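Local atomic coordinates of ribokinase, putative (Burkholderia thailandensis, PDB entry 3B1N), a protein that is a nucleoside kinase of the ribokinase (pfkB) family, binding nucleosides such as inosine and probably transferring to them a phosphate from ATP. Residues 163-168 and 184-189; 177-182 and 200-205; 128-133 and 153-158; 134-139 and 159-164; 4-9 and 65-70. All coordinates share one frame; numbering follows the deposited sequence. Where two conformers were deposited one is given.

Contact 1: residues 163-168 and 184-189; sequences FIFDPG and ELATYI. With NA (sodium ion), chain H.
The ring of Phe-163 lies against the turn that follows helix 176-185, its CZ 3.5 Å from Ala-186 CA. Although CB leaves the strand away from this turn, CG sits between the backbone N and the carbonyl carbon (chi1 68°), and the far ring atoms meet Leu-185 and Ala-186. The backbone of Phe-163 is held at both ends: its N donates to Thr-187 OG1 at 2.9 Å, while its O accepts from Thr-187 N, in the carbonyl plane, and from Tyr-188 N, tilted out of it. Two residues on, Phe-165 N makes a nearly straight 2.8 Å bond to Tyr-188 O. Phe-165 CB packs 3.5 Å from Ala-186 CB, and Pro-167 CD lies over the rim of one face of the Phe-165 ring. Ile-189 shares this face of the sheet, its CA-H and CG1 both against Phe-165 O, with CA 3.3 Å from that oxygen. Ile-164 and Tyr-188 project from the other face, where Ile-164 CG1 comes within 3.7 Å of Tyr-188 CD1 and helix 251-264 covers both. Where the helix ends, Glu-184 O (2.4 Å) and Ala-186 O (2.3 Å) bind the sodium ion, joined by a water and the carbonyl oxygens of Ile-183 and Arg-213. Strand 163-165, helix 176-185 and strand 188-192 form a beta-alpha-beta crossover of the Rossmann-like ribokinase fold, with the sodium site at its helix-to-strand turn.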
# COMPACT_ATOMS: atom_id res chain seq x y z
N PHE B 163 -26.44 18.88 -2.80
CA PHE B 163 -25.06 18.39 -2.64
C PHE B 163 -24.93 16.98 -3.15
O PHE B 163 -25.86 16.15 -3.07
CB PHE B 163 -24.57 18.51 -1.16
CG PHE B 163 -25.27 17.58 -0.19
CD1 PHE B 163 -24.69 16.38 0.21
CD2 PHE B 163 -26.50 17.92 0.36
CE1 PHE B 163 -25.31 15.52 1.12
CE2 PHE B 163 -27.14 17.09 1.29
CZ PHE B 163 -26.56 15.89 1.69
N ILE B 164 -23.75 16.70 -3.71
CA ILE B 164 -23.35 15.33 -4.01
C ILE B 164 -22.80 14.68 -2.73
O ILE B 164 -21.99 15.30 -2.05
CB ILE B 164 -22.19 15.34 -5.05
CG1 ILE B 164 -22.61 16.05 -6.36
CG2 ILE B 164 -21.78 13.86 -5.36
CD1 ILE B 164 -21.50 16.05 -7.44
N PHE B 165 -23.23 13.46 -2.47
CA PHE B 165 -22.66 12.62 -1.40
C PHE B 165 -21.72 11.60 -2.03
O PHE B 165 -22.14 10.80 -2.88
CB PHE B 165 -23.79 11.95 -0.64
CG PHE B 165 -23.34 11.05 0.48
CD1 PHE B 165 -22.45 11.50 1.45
CD2 PHE B 165 -23.85 9.77 0.58
CE1 PHE B 165 -22.05 10.65 2.51
CE2 PHE B 165 -23.43 8.91 1.59
CZ PHE B 165 -22.54 9.37 2.55
N ASP B 166 -20.45 11.63 -1.62
CA ASP B 166 -19.39 10.84 -2.15
C ASP B 166 -18.75 10.07 -0.93
O ASP B 166 -17.69 10.57 -0.48
CB ASP B 166 -18.51 11.96 -2.77
CG ASP B 166 -17.16 11.52 -3.26
OD1 ASP B 166 -16.99 10.35 -3.61
OD2 ASP B 166 -16.24 12.42 -3.29
N PRO B 167 -19.34 8.96 -0.40
CA PRO B 167 -18.78 8.33 0.81
C PRO B 167 -17.36 7.80 0.56
O PRO B 167 -16.48 7.95 1.43
CB PRO B 167 -19.82 7.27 1.18
CG PRO B 167 -20.62 6.99 -0.10
CD PRO B 167 -20.59 8.29 -0.84
N GLY B 168 -17.14 7.30 -0.66
CA GLY B 168 -15.79 6.97 -1.13
C GLY B 168 -15.03 6.10 -0.13
O GLY B 168 -15.54 5.15 0.44
N GLU B 184 -30.64 9.28 1.87
CA GLU B 184 -31.93 9.99 1.92
C GLU B 184 -31.76 11.53 1.82
O GLU B 184 -32.39 12.19 1.00
CB GLU B 184 -32.74 9.59 3.18
CG GLU B 184 -33.40 8.18 3.08
CD GLU B 184 -33.66 7.54 4.44
OE1 GLU B 184 -34.08 6.34 4.50
OE2 GLU B 184 -33.43 8.24 5.47
N LEU B 185 -30.83 12.09 2.58
CA LEU B 185 -30.56 13.51 2.58
C LEU B 185 -29.91 14.04 1.30
O LEU B 185 -30.12 15.18 0.90
CB LEU B 185 -29.66 13.88 3.76
CG LEU B 185 -30.20 13.60 5.18
CD1 LEU B 185 -29.10 13.91 6.18
CD2 LEU B 185 -31.50 14.39 5.50
N ALA B 186 -29.07 13.21 0.67
CA ALA B 186 -28.26 13.68 -0.46
C ALA B 186 -29.09 14.02 -1.69
O ALA B 186 -30.08 13.35 -1.98
CB ALA B 186 -27.22 12.60 -0.84
N THR B 187 -28.65 15.00 -2.47
CA THR B 187 -29.28 15.29 -3.77
C THR B 187 -28.75 14.34 -4.85
O THR B 187 -29.48 13.90 -5.73
CB THR B 187 -28.98 16.72 -4.23
OG1 THR B 187 -29.04 17.63 -3.12
CG2 THR B 187 -29.91 17.10 -5.39
N TYR B 188 -27.45 14.06 -4.82
CA TYR B 188 -26.86 13.15 -5.78
C TYR B 188 -25.88 12.23 -5.04
O TYR B 188 -25.41 12.61 -3.96
CB TYR B 188 -26.08 13.90 -6.90
CG TYR B 188 -26.66 15.25 -7.31
CD1 TYR B 188 -26.27 16.42 -6.69
CD2 TYR B 188 -27.62 15.32 -8.34
CE1 TYR B 188 -26.77 17.64 -7.08
CE2 TYR B 188 -28.16 16.55 -8.71
CZ TYR B 188 -27.71 17.69 -8.09
OH TYR B 188 -28.21 18.94 -8.46
N ILE B 189 -25.60 11.06 -5.60
CA ILE B 189 -24.51 10.24 -5.06
C ILE B 189 -23.54 9.93 -6.19
O ILE B 189 -23.93 9.62 -7.32
CB ILE B 189 -25.04 8.98 -4.27
CG1 ILE B 189 -23.91 8.16 -3.64
CG2 ILE B 189 -25.97 8.09 -5.13
CD1 ILE B 189 -24.42 7.04 -2.75
NA NA H . -31.61 11.81 -1.20
O HOH W 1 -33.34 13.42 -1.90

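Contact 2: residues 177-182 and 200-205; sequences ATLRRS and CDKTGW
Arg-180 lays its aliphatic chain over one face of the Trp-205 indole while its guanidinium turns away to bond the end of helix 193-203. The CH-pi contact is carried by Arg-180 CG, 3.6 Å from the centroid of the six-membered ring of Trp-205. Arg-180 CD comes as close as 3.5 Å to Trp-205 CZ2. The chain is straight at chi2 but bends at chi3 (-65°), and the guanidinium plane ends up 72° from the indole plane. From there Arg-180 NH2 donates to Thr-203 O at 2.9 Å; the oxygen lies near the guanidinium plane, whereas the donor stands above the carbonyl plane. Thr-203 CB packs on the same face of the Trp-205 indole, offset toward its rim. Thr-203 OG1, between the backbone N and the carbonyl carbon, accepts from Trp-205 N at 2.9 Å and also bonds Val-199 O. Deeper in, Leu-179 meets Thr-203 and Lys-202 at about a right angle, its CG 3.7 Å from Thr-203 CG2 and its CD2 3.8 Å from Lys-202 CG. The ammonium of Lys-202 goes on to the carbonyls of Leu-171 and Phe-174. The result is a helix-to-helix packing between 176-185 and 193-203, with an ST turn where the second helix ends.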
# COMPACT_ATOMS: atom_id res chain seq x y z
N ALA B 177 -27.41 2.13 8.94
CA ALA B 177 -28.38 3.14 9.30
C ALA B 177 -27.92 4.56 8.92
O ALA B 177 -28.68 5.33 8.31
CB ALA B 177 -28.73 3.05 10.80
N THR B 178 -26.66 4.88 9.24
CA THR B 178 -26.10 6.21 8.91
C THR B 178 -25.92 6.34 7.40
O THR B 178 -26.10 7.43 6.83
CB THR B 178 -24.77 6.51 9.63
OG1 THR B 178 -23.83 5.47 9.36
CG2 THR B 178 -24.99 6.64 11.15
N LEU B 179 -25.58 5.25 6.73
CA LEU B 179 -25.43 5.30 5.28
C LEU B 179 -26.77 5.53 4.55
O LEU B 179 -26.89 6.41 3.68
CB LEU B 179 -24.67 4.07 4.77
CG LEU B 179 -24.28 4.04 3.29
CD1 LEU B 179 -23.44 5.31 2.92
CD2 LEU B 179 -23.53 2.79 2.95
N ARG B 180 -27.79 4.75 4.92
CA ARG B 180 -29.14 4.99 4.39
C ARG B 180 -29.62 6.42 4.66
O ARG B 180 -30.15 7.08 3.76
CB ARG B 180 -30.14 4.00 4.99
CG ARG B 180 -30.06 2.59 4.42
CD ARG B 180 -31.25 1.72 4.92
NE ARG B 180 -31.18 1.53 6.38
CZ ARG B 180 -30.50 0.55 6.98
NH1 ARG B 180 -30.49 0.49 8.30
NH2 ARG B 180 -29.79 -0.32 6.26
N ARG B 181 -29.41 6.93 5.88
CA ARG B 181 -29.82 8.30 6.20
C ARG B 181 -29.11 9.33 5.30
O ARG B 181 -29.75 10.25 4.77
CB ARG B 181 -29.61 8.61 7.68
CG ARG B 181 -29.71 10.07 8.06
CD ARG B 181 -31.13 10.59 7.91
NE ARG B 181 -31.23 11.90 8.54
CZ ARG B 181 -32.33 12.64 8.55
NH1 ARG B 181 -33.45 12.20 7.98
NH2 ARG B 181 -32.30 13.83 9.12
N SER B 182 -27.81 9.14 5.11
CA SER B 182 -27.03 10.08 4.29
C SER B 182 -27.52 10.16 2.86
O SER B 182 -27.59 11.25 2.28
CB SER B 182 -25.54 9.71 4.37
OG SER B 182 -25.08 9.84 5.69
N CYS B 200 -24.57 -0.75 -1.73
CA CYS B 200 -25.73 -1.67 -1.85
C CYS B 200 -25.66 -2.70 -0.73
O CYS B 200 -26.65 -2.93 -0.02
CB CYS B 200 -25.67 -2.36 -3.18
SG CYS B 200 -26.11 -1.32 -4.55
N ASP B 201 -24.49 -3.31 -0.55
CA ASP B 201 -24.33 -4.32 0.53
C ASP B 201 -24.65 -3.77 1.91
O ASP B 201 -25.35 -4.43 2.70
CB ASP B 201 -22.92 -4.89 0.54
CG ASP B 201 -22.64 -5.81 -0.63
OD1 ASP B 201 -23.54 -6.09 -1.48
OD2 ASP B 201 -21.47 -6.25 -0.71
N LYS B 202 -24.16 -2.58 2.23
CA LYS B 202 -24.28 -2.03 3.58
C LYS B 202 -25.69 -1.49 3.85
O LYS B 202 -26.23 -1.63 4.96
CB LYS B 202 -23.18 -0.97 3.85
CG LYS B 202 -23.24 -0.24 5.21
CD LYS B 202 -21.87 0.40 5.59
CE LYS B 202 -20.85 -0.68 6.07
NZ LYS B 202 -19.49 -0.05 6.21
N THR B 203 -26.28 -0.86 2.84
CA THR B 203 -27.62 -0.31 3.01
C THR B 203 -28.69 -1.39 2.96
O THR B 203 -29.79 -1.20 3.51
CB THR B 203 -27.99 0.72 1.92
OG1 THR B 203 -27.92 0.11 0.63
CG2 THR B 203 -27.11 1.98 2.00
N GLY B 204 -28.39 -2.48 2.26
CA GLY B 204 -29.42 -3.47 1.94
C GLY B 204 -30.31 -3.04 0.79
O GLY B 204 -31.35 -3.65 0.54
N TRP B 205 -29.92 -1.98 0.09
CA TRP B 205 -30.65 -1.47 -1.05
C TRP B 205 -30.01 -1.95 -2.36
O TRP B 205 -28.78 -2.19 -2.42
CB TRP B 205 -30.72 0.06 -1.05
CG TRP B 205 -31.59 0.68 0.02
CD1 TRP B 205 -32.67 0.09 0.63
CD2 TRP B 205 -31.50 2.01 0.54
NE1 TRP B 205 -33.23 0.97 1.53
CE2 TRP B 205 -32.54 2.16 1.49
CE3 TRP B 205 -30.64 3.09 0.31
CZ2 TRP B 205 -32.74 3.34 2.20
CZ3 TRP B 205 -30.83 4.26 1.03
CH2 TRP B 205 -31.88 4.38 1.97

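Contact 3: residues 128-133 and 153-158; sequences NHAGEA and TEELAQ
The imidazole of His-129 and the carboxylate of Glu-155 lie nearly coplanar, their planes 21° apart, and meet at their edges. Within the ring plane, His-129 ND1 donates to Glu-155 OE2 at 2.6 Å, and the oxygen accepts with its syn lone pair. The other oxygen turns to the backbone of the loop: Gly-131 N donates to Glu-155 OE1 at 3.1 Å in an almost straight bond, arriving on the anti side and somewhat out of the carboxylate plane. Both carboxylate oxygens are thus used, which holds the group's rotation; the short imidazole bond and the backbone N-H would probably stabilise its negative charge. Glu-155 reaches the loop with CG beside its own backbone N (chi1 -71°) and an extended chain beyond. Gly-131 has no side chain where its backbone faces Glu-155, and Glu-155 CB lies 3.6 Å from Gly-131 N. Next to this polar pair, Ala-130 CB packs 3.8 Å from Leu-156 CG. Leu-156 continues onto Ala-139 and Val-141 of strand 138-141 and Phe-163 of strand 163-165, while Ala-130 touches Leu-4 and Cys-6 of strand 3-6, placing the loop beside helix 146-158 over adjoining strands of the main sheet.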
# COMPACT_ATOMS: atom_id res chain seq x y z
N ASN B 128 -15.51 22.45 11.43
CA ASN B 128 -16.15 23.32 10.42
C ASN B 128 -17.59 22.86 10.20
O ASN B 128 -17.89 21.66 10.08
CB ASN B 128 -15.44 23.18 9.06
CG ASN B 128 -14.08 23.88 8.97
OD1 ASN B 128 -13.13 23.34 8.35
ND2 ASN B 128 -13.97 25.09 9.51
N HIS B 129 -18.48 23.82 10.08
CA HIS B 129 -19.89 23.50 9.91
C HIS B 129 -20.39 23.98 8.56
O HIS B 129 -20.39 25.17 8.29
CB HIS B 129 -20.71 24.09 11.07
CG HIS B 129 -20.49 23.35 12.36
ND1 HIS B 129 -21.38 22.42 12.84
CD2 HIS B 129 -19.41 23.31 13.17
CE1 HIS B 129 -20.90 21.91 13.96
NE2 HIS B 129 -19.71 22.42 14.18
N ALA B 130 -20.79 23.03 7.72
CA ALA B 130 -21.14 23.35 6.32
C ALA B 130 -22.39 24.21 6.20
O ALA B 130 -22.51 25.01 5.26
CB ALA B 130 -21.31 22.05 5.53
N GLY B 131 -23.29 24.08 7.19
CA GLY B 131 -24.58 24.81 7.16
C GLY B 131 -24.35 26.28 7.47
O GLY B 131 -25.25 27.13 7.30
N GLU B 132 -23.15 26.60 7.91
CA GLU B 132 -22.82 28.01 8.17
C GLU B 132 -22.10 28.74 7.05
O GLU B 132 -21.82 29.95 7.14
CB GLU B 132 -22.03 28.13 9.49
CG GLU B 132 -22.82 27.70 10.71
CD GLU B 132 -21.94 27.48 11.97
OE1 GLU B 132 -20.76 27.89 11.99
OE2 GLU B 132 -22.46 26.83 12.90
N ALA B 133 -21.76 28.03 5.97
CA ALA B 133 -21.05 28.67 4.87
C ALA B 133 -22.05 29.48 4.09
O ALA B 133 -23.13 28.99 3.84
CB ALA B 133 -20.43 27.61 3.94
N THR B 153 -23.46 16.38 5.91
CA THR B 153 -24.66 15.94 5.21
C THR B 153 -25.93 16.44 5.89
O THR B 153 -26.84 16.90 5.19
CB THR B 153 -24.73 14.44 4.96
OG1 THR B 153 -24.86 13.72 6.17
CG2 THR B 153 -23.46 14.02 4.27
N GLU B 154 -25.97 16.31 7.22
CA GLU B 154 -27.12 16.82 7.97
C GLU B 154 -27.31 18.31 7.76
O GLU B 154 -28.44 18.78 7.50
CB GLU B 154 -27.00 16.45 9.47
CG GLU B 154 -27.09 14.94 9.75
CD GLU B 154 -28.53 14.40 9.62
OE1 GLU B 154 -29.50 15.20 9.57
OE2 GLU B 154 -28.68 13.17 9.58
N GLU B 155 -26.24 19.07 7.87
CA GLU B 155 -26.30 20.52 7.81
C GLU B 155 -26.63 21.03 6.43
O GLU B 155 -27.41 21.95 6.26
CB GLU B 155 -25.02 21.11 8.31
CG GLU B 155 -24.90 20.92 9.83
CD GLU B 155 -23.71 21.58 10.41
OE1 GLU B 155 -23.01 22.27 9.63
OE2 GLU B 155 -23.47 21.41 11.64
N LEU B 156 -26.03 20.42 5.40
CA LEU B 156 -26.36 20.90 4.07
C LEU B 156 -27.82 20.63 3.73
O LEU B 156 -28.48 21.46 3.07
CB LEU B 156 -25.39 20.29 3.02
CG LEU B 156 -23.98 20.83 3.09
CD1 LEU B 156 -23.07 19.84 2.37
CD2 LEU B 156 -23.86 22.23 2.45
N ALA B 157 -28.35 19.48 4.15
CA ALA B 157 -29.73 19.08 3.84
C ALA B 157 -30.67 20.02 4.56
O ALA B 157 -31.69 20.40 4.03
CB ALA B 157 -29.99 17.64 4.27
N GLN B 158 -30.29 20.43 5.77
CA GLN B 158 -31.21 21.26 6.53
C GLN B 158 -31.17 22.71 6.01
O GLN B 158 -32.20 23.40 6.01
CB GLN B 158 -30.92 21.07 8.00
CG GLN B 158 -29.95 21.99 8.59
CD GLN B 158 -30.67 22.95 9.50
OE1 GLN B 158 -31.38 22.52 10.42
NE2 GLN B 158 -30.50 24.25 9.25

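Contact 4: residues 134-139 and 159-164; sequences KDIKLA and AGVPFI
Ala-139 O accepts a hydrogen bond from Ile-164 N at 2.9 Å. The same oxygen meets the CA-H of Phe-163, 3.0 Å from Phe-163 CA, so two neighbouring residues of one strand share it. On the other side of the bridge, Ala-139 N donates to Pro-162 O at 3.0 Å. Pro-162 O is approached as well by Leu-138, whose CA-H points at it and whose CD1 lies 3.5 Å away. These bonds set Ala-139 and Phe-163 side by side in parallel register, their CB atoms 3.8 Å apart on the face of the sheet that helix 146-158 covers through Thr-153 and Leu-156. The two strands, 138-141 and 163-165, are the outer members of a beta-alpha-beta unit whose middle member is that helix. After it, Gly-160 leaves the helical conformation with positive phi, forming a Schellman motif that turns the chain back toward the sheet. Val-161 then points at the first segment: its CG1, anti to the backbone N (chi1 174°), is 3.7 Å from Ile-136 CG2, and the two branched side chains cross obliquely. Pro-162 meets the backbone instead, with CG and CD both 3.3 Å from Lys-137 O. On the opposite sheet face, Leu-138 and Ile-164 both pack under helix 251-264.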
# COMPACT_ATOMS: atom_id res chain seq x y z
N LYS B 134 -21.66 30.70 3.73
CA LYS B 134 -22.59 31.66 3.09
C LYS B 134 -22.63 31.60 1.57
O LYS B 134 -21.59 31.44 0.90
CB LYS B 134 -22.32 33.10 3.57
CG LYS B 134 -22.84 33.35 5.01
CD LYS B 134 -23.44 34.76 5.16
CE LYS B 134 -23.94 35.05 6.60
NZ LYS B 134 -25.15 34.26 7.01
N ASP B 135 -23.85 31.73 1.05
CA ASP B 135 -24.07 31.87 -0.40
C ASP B 135 -23.36 30.75 -1.17
O ASP B 135 -22.58 30.96 -2.12
CB ASP B 135 -23.67 33.27 -0.88
CG ASP B 135 -24.63 34.34 -0.33
OD1 ASP B 135 -25.86 34.20 -0.55
OD2 ASP B 135 -24.16 35.29 0.34
N ILE B 136 -23.65 29.55 -0.70
CA ILE B 136 -23.22 28.36 -1.37
C ILE B 136 -24.39 27.94 -2.21
O ILE B 136 -25.52 27.81 -1.72
CB ILE B 136 -22.86 27.26 -0.32
CG1 ILE B 136 -21.60 27.66 0.47
CG2 ILE B 136 -22.69 25.88 -0.96
CD1 ILE B 136 -20.34 28.10 -0.34
N LYS B 137 -24.15 27.69 -3.49
CA LYS B 137 -25.24 27.17 -4.30
C LYS B 137 -25.25 25.66 -4.55
O LYS B 137 -26.25 25.09 -4.99
CB LYS B 137 -25.31 27.90 -5.63
CG LYS B 137 -24.09 28.00 -6.43
CD LYS B 137 -24.43 29.11 -7.47
CE LYS B 137 -23.27 29.70 -8.16
NZ LYS B 137 -23.84 30.52 -9.27
N LEU B 138 -24.12 25.03 -4.19
CA LEU B 138 -23.94 23.62 -4.52
C LEU B 138 -22.79 23.15 -3.63
O LEU B 138 -21.91 23.92 -3.30
CB LEU B 138 -23.58 23.45 -6.00
CG LEU B 138 -23.33 22.04 -6.56
CD1 LEU B 138 -24.46 21.05 -6.38
CD2 LEU B 138 -22.86 22.09 -8.05
N ALA B 139 -22.84 21.87 -3.26
CA ALA B 139 -21.75 21.31 -2.43
C ALA B 139 -21.47 19.87 -2.78
O ALA B 139 -22.27 19.22 -3.44
CB ALA B 139 -22.11 21.42 -0.94
N ALA B 159 -30.03 23.14 5.50
CA ALA B 159 -29.89 24.44 4.82
C ALA B 159 -30.46 24.48 3.40
O ALA B 159 -30.48 25.54 2.77
CB ALA B 159 -28.44 24.88 4.81
N GLY B 160 -30.89 23.32 2.89
CA GLY B 160 -31.45 23.19 1.55
C GLY B 160 -30.43 23.44 0.43
O GLY B 160 -30.79 23.84 -0.67
N VAL B 161 -29.14 23.17 0.69
CA VAL B 161 -28.11 23.30 -0.37
C VAL B 161 -28.01 21.98 -1.10
O VAL B 161 -27.87 20.94 -0.43
CB VAL B 161 -26.72 23.69 0.24
CG1 VAL B 161 -25.62 23.69 -0.85
CG2 VAL B 161 -26.78 25.03 0.96
N PRO B 162 -28.18 21.97 -2.45
CA PRO B 162 -28.06 20.68 -3.18
C PRO B 162 -26.62 20.17 -3.04
O PRO B 162 -25.70 20.96 -3.10
CB PRO B 162 -28.36 21.05 -4.63
CG PRO B 162 -28.37 22.53 -4.72
CD PRO B 162 -28.37 23.13 -3.34
N PHE B 163 -26.44 18.88 -2.80
CA PHE B 163 -25.06 18.39 -2.64
C PHE B 163 -24.93 16.98 -3.15
O PHE B 163 -25.86 16.15 -3.07
CB PHE B 163 -24.57 18.51 -1.16
CG PHE B 163 -25.27 17.58 -0.19
CD1 PHE B 163 -24.69 16.38 0.21
CD2 PHE B 163 -26.50 17.92 0.36
CE1 PHE B 163 -25.31 15.52 1.12
CE2 PHE B 163 -27.14 17.09 1.29
CZ PHE B 163 -26.56 15.89 1.69
N ILE B 164 -23.75 16.70 -3.71
CA ILE B 164 -23.35 15.33 -4.01
C ILE B 164 -22.80 14.68 -2.73
O ILE B 164 -21.99 15.30 -2.05
CB ILE B 164 -22.19 15.34 -5.05
CG1 ILE B 164 -22.61 16.05 -6.36
CG2 ILE B 164 -21.78 13.86 -5.36
CD1 ILE B 164 -21.50 16.05 -7.44

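Contact 5: residues 4-9 and 65-70; sequences LICGSI and RMMGTL. With MZR (5-hydroxy-1-(beta-D-ribofuranosyl)-1H-imidazole-4-carboxamide), chain F.
Arg-65 O receives Ile-5 N at 2.8 Å in a nearly straight bond, and Leu-4 CD1 packs beside the same oxygen. The guanidinium of Arg-65 leads away from this strand pair to Asp-63 and Glu-90. Met-66, on the opposite sheet face, bends at chi3 (48°), and its CE touches Ile-9 CD1 at 3.6 Å. Met-67 bonds the neighbouring strand at both backbone ends: Met-67 N donates to Ile-5 O at 2.9 Å, and Met-67 O takes a weak bond from Gly-7 N at 3.3 Å. Its CB lies by Leu-4 CD1, and Met-67 SD is 4.1 Å from Cys-6 SG. Gly-68 has no side chain, and Ile-9 CD1 rests on its CA. At Thr-69 direct bonding gives way to water: one water donates to both Thr-69 O and Ile-9 O, and others lie within bonding distance of Thr-69 N with Gly-7 O and Thr-69 O with Ile-9 N. Leu-70 CD2 closes the row, 3.6 Å from Ile-9 CG2, the two side chains crossing at about a right angle. Between Gly-7 and Ile-9, Ser-8 turns the other way, its OG sharing a 2.6 Å hydrogen bond with O3 of mizoribine and a further one with Cys-49 N. Direct parallel-strand bonds thus join Ile-5 and Gly-7 to Arg-65 and Met-67, the last of them weak; beyond, where the backbones diverge, waters and apolar contacts bridge them beside the ligand-binding Ser-8.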
# COMPACT_ATOMS: atom_id res chain seq x y z
N LEU B 4 -19.24 24.57 -2.35
CA LEU B 4 -18.53 24.17 -1.11
C LEU B 4 -18.03 22.76 -1.28
O LEU B 4 -18.81 21.84 -1.61
CB LEU B 4 -19.48 24.20 0.10
CG LEU B 4 -18.85 24.07 1.49
CD1 LEU B 4 -18.04 25.33 1.82
CD2 LEU B 4 -19.93 23.82 2.56
N ILE B 5 -16.72 22.59 -1.05
CA ILE B 5 -16.12 21.26 -1.28
C ILE B 5 -15.66 20.70 0.06
O ILE B 5 -14.58 21.07 0.52
CB ILE B 5 -14.90 21.36 -2.25
CG1 ILE B 5 -15.22 22.22 -3.50
CG2 ILE B 5 -14.41 19.93 -2.60
CD1 ILE B 5 -16.34 21.68 -4.33
N CYS B 6 -16.46 19.81 0.63
CA CYS B 6 -16.14 19.27 1.97
C CYS B 6 -15.43 17.95 1.83
O CYS B 6 -15.90 17.03 1.15
CB CYS B 6 -17.41 19.02 2.73
SG CYS B 6 -18.44 20.48 2.98
N GLY B 7 -14.25 17.83 2.40
CA GLY B 7 -13.56 16.54 2.30
C GLY B 7 -12.16 16.70 2.84
O GLY B 7 -11.76 17.75 3.34
N SER B 8 -11.40 15.61 2.75
CA SER B 8 -10.02 15.62 3.26
C SER B 8 -9.12 16.59 2.51
O SER B 8 -9.28 16.82 1.30
CB SER B 8 -9.43 14.23 3.20
OG SER B 8 -9.44 13.74 1.87
N ILE B 9 -8.10 17.10 3.22
CA ILE B 9 -7.04 17.89 2.60
C ILE B 9 -5.76 17.22 3.10
O ILE B 9 -5.58 17.13 4.32
CB ILE B 9 -7.07 19.38 3.04
CG1 ILE B 9 -8.45 19.99 2.75
CG2 ILE B 9 -6.00 20.11 2.21
CD1 ILE B 9 -8.61 21.41 3.33
N ARG B 65 -14.82 26.44 -2.91
CA ARG B 65 -14.51 26.79 -1.52
C ARG B 65 -14.25 25.50 -0.73
O ARG B 65 -15.20 24.84 -0.32
CB ARG B 65 -15.66 27.59 -0.87
CG ARG B 65 -16.13 28.81 -1.72
CD ARG B 65 -15.13 29.92 -1.71
NE ARG B 65 -15.62 31.04 -2.55
CZ ARG B 65 -16.48 31.98 -2.16
NH1 ARG B 65 -16.95 32.03 -0.92
NH2 ARG B 65 -16.87 32.90 -3.04
N MET B 66 -12.97 25.16 -0.56
CA MET B 66 -12.61 23.95 0.22
C MET B 66 -12.96 24.14 1.69
O MET B 66 -12.65 25.20 2.25
CB MET B 66 -11.12 23.68 0.14
CG MET B 66 -10.63 23.36 -1.28
SD MET B 66 -8.82 23.38 -1.47
CE MET B 66 -8.39 22.42 -0.11
N MET B 67 -13.59 23.11 2.25
CA MET B 67 -13.86 23.08 3.69
C MET B 67 -13.21 21.84 4.24
O MET B 67 -13.62 20.71 3.90
CB MET B 67 -15.35 23.06 3.94
CG MET B 67 -15.66 22.98 5.47
SD MET B 67 -17.43 23.21 5.88
CE MET B 67 -17.48 25.00 6.00
N GLY B 68 -12.21 22.06 5.06
CA GLY B 68 -11.45 20.93 5.65
C GLY B 68 -10.46 21.45 6.65
O GLY B 68 -10.28 22.68 6.81
N THR B 69 -9.79 20.51 7.33
CA THR B 69 -8.79 20.87 8.32
C THR B 69 -7.38 20.42 7.92
O THR B 69 -7.22 19.31 7.36
CB THR B 69 -9.16 20.22 9.71
OG1 THR B 69 -9.56 18.87 9.49
CG2 THR B 69 -10.35 20.95 10.31
N LEU B 70 -6.41 21.30 8.17
CA LEU B 70 -4.96 21.06 8.00
C LEU B 70 -4.26 21.18 9.36
O LEU B 70 -4.85 21.69 10.33
CB LEU B 70 -4.32 22.08 7.05
CG LEU B 70 -4.64 21.80 5.57
CD1 LEU B 70 -4.20 23.08 4.79
CD2 LEU B 70 -3.88 20.56 5.10
N1 MZR F . -10.48 9.59 4.03
O3 MZR F . -9.45 11.15 1.96
C4 MZR F . -8.81 9.92 1.68
C5 MZR F . -8.97 8.70 2.44
C6 MZR F . -9.79 8.53 3.64
O6 MZR F . -9.75 7.40 4.17
N7 MZR F . -8.16 7.82 1.78
C8 MZR F . -7.59 8.46 0.73
N9 MZR F . -7.99 9.77 0.66
C1' MZR F . -7.62 10.75 -0.37
C2' MZR F . -6.15 10.86 -0.74
O2' MZR F . -5.62 11.91 0.07
C3' MZR F . -6.20 11.14 -2.26
O3' MZR F . -5.66 12.38 -2.71
C4' MZR F . -7.66 11.03 -2.62
O4' MZR F . -8.21 10.25 -1.57
C5' MZR F . -7.86 10.35 -3.95
O5' MZR F . -9.29 10.34 -4.19
O HOH W 2 -11.10 17.78 6.14
O HOH W 3 -5.14 17.60 6.97
O HOH W 4 -8.49 17.01 6.13

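In the fold
From the N terminus, contact 5 comes first, closing a long loop by pairing strand 3-6 with strand 64-71. The chain later opens contacts 3 and 4 in succession, and these cross: loop 128-133 reaches helix 146-158 before 134-139 pairs with 159-164. Contact 1 starts on strand 163-165, where contact 4 ends, and shares Phe-163 and Ile-164 with it. Contact 2 crosses contact 1, both using helix 176-185. Leu-138 O and Leu-4 N join contacts 4 and 5 across neighbouring strands, so contacts 5, 4 and 1 run through one sheet. Contacts 3 and 2 add flanking loop and helices, tied by the Arg-181 to Glu-154 salt bridge.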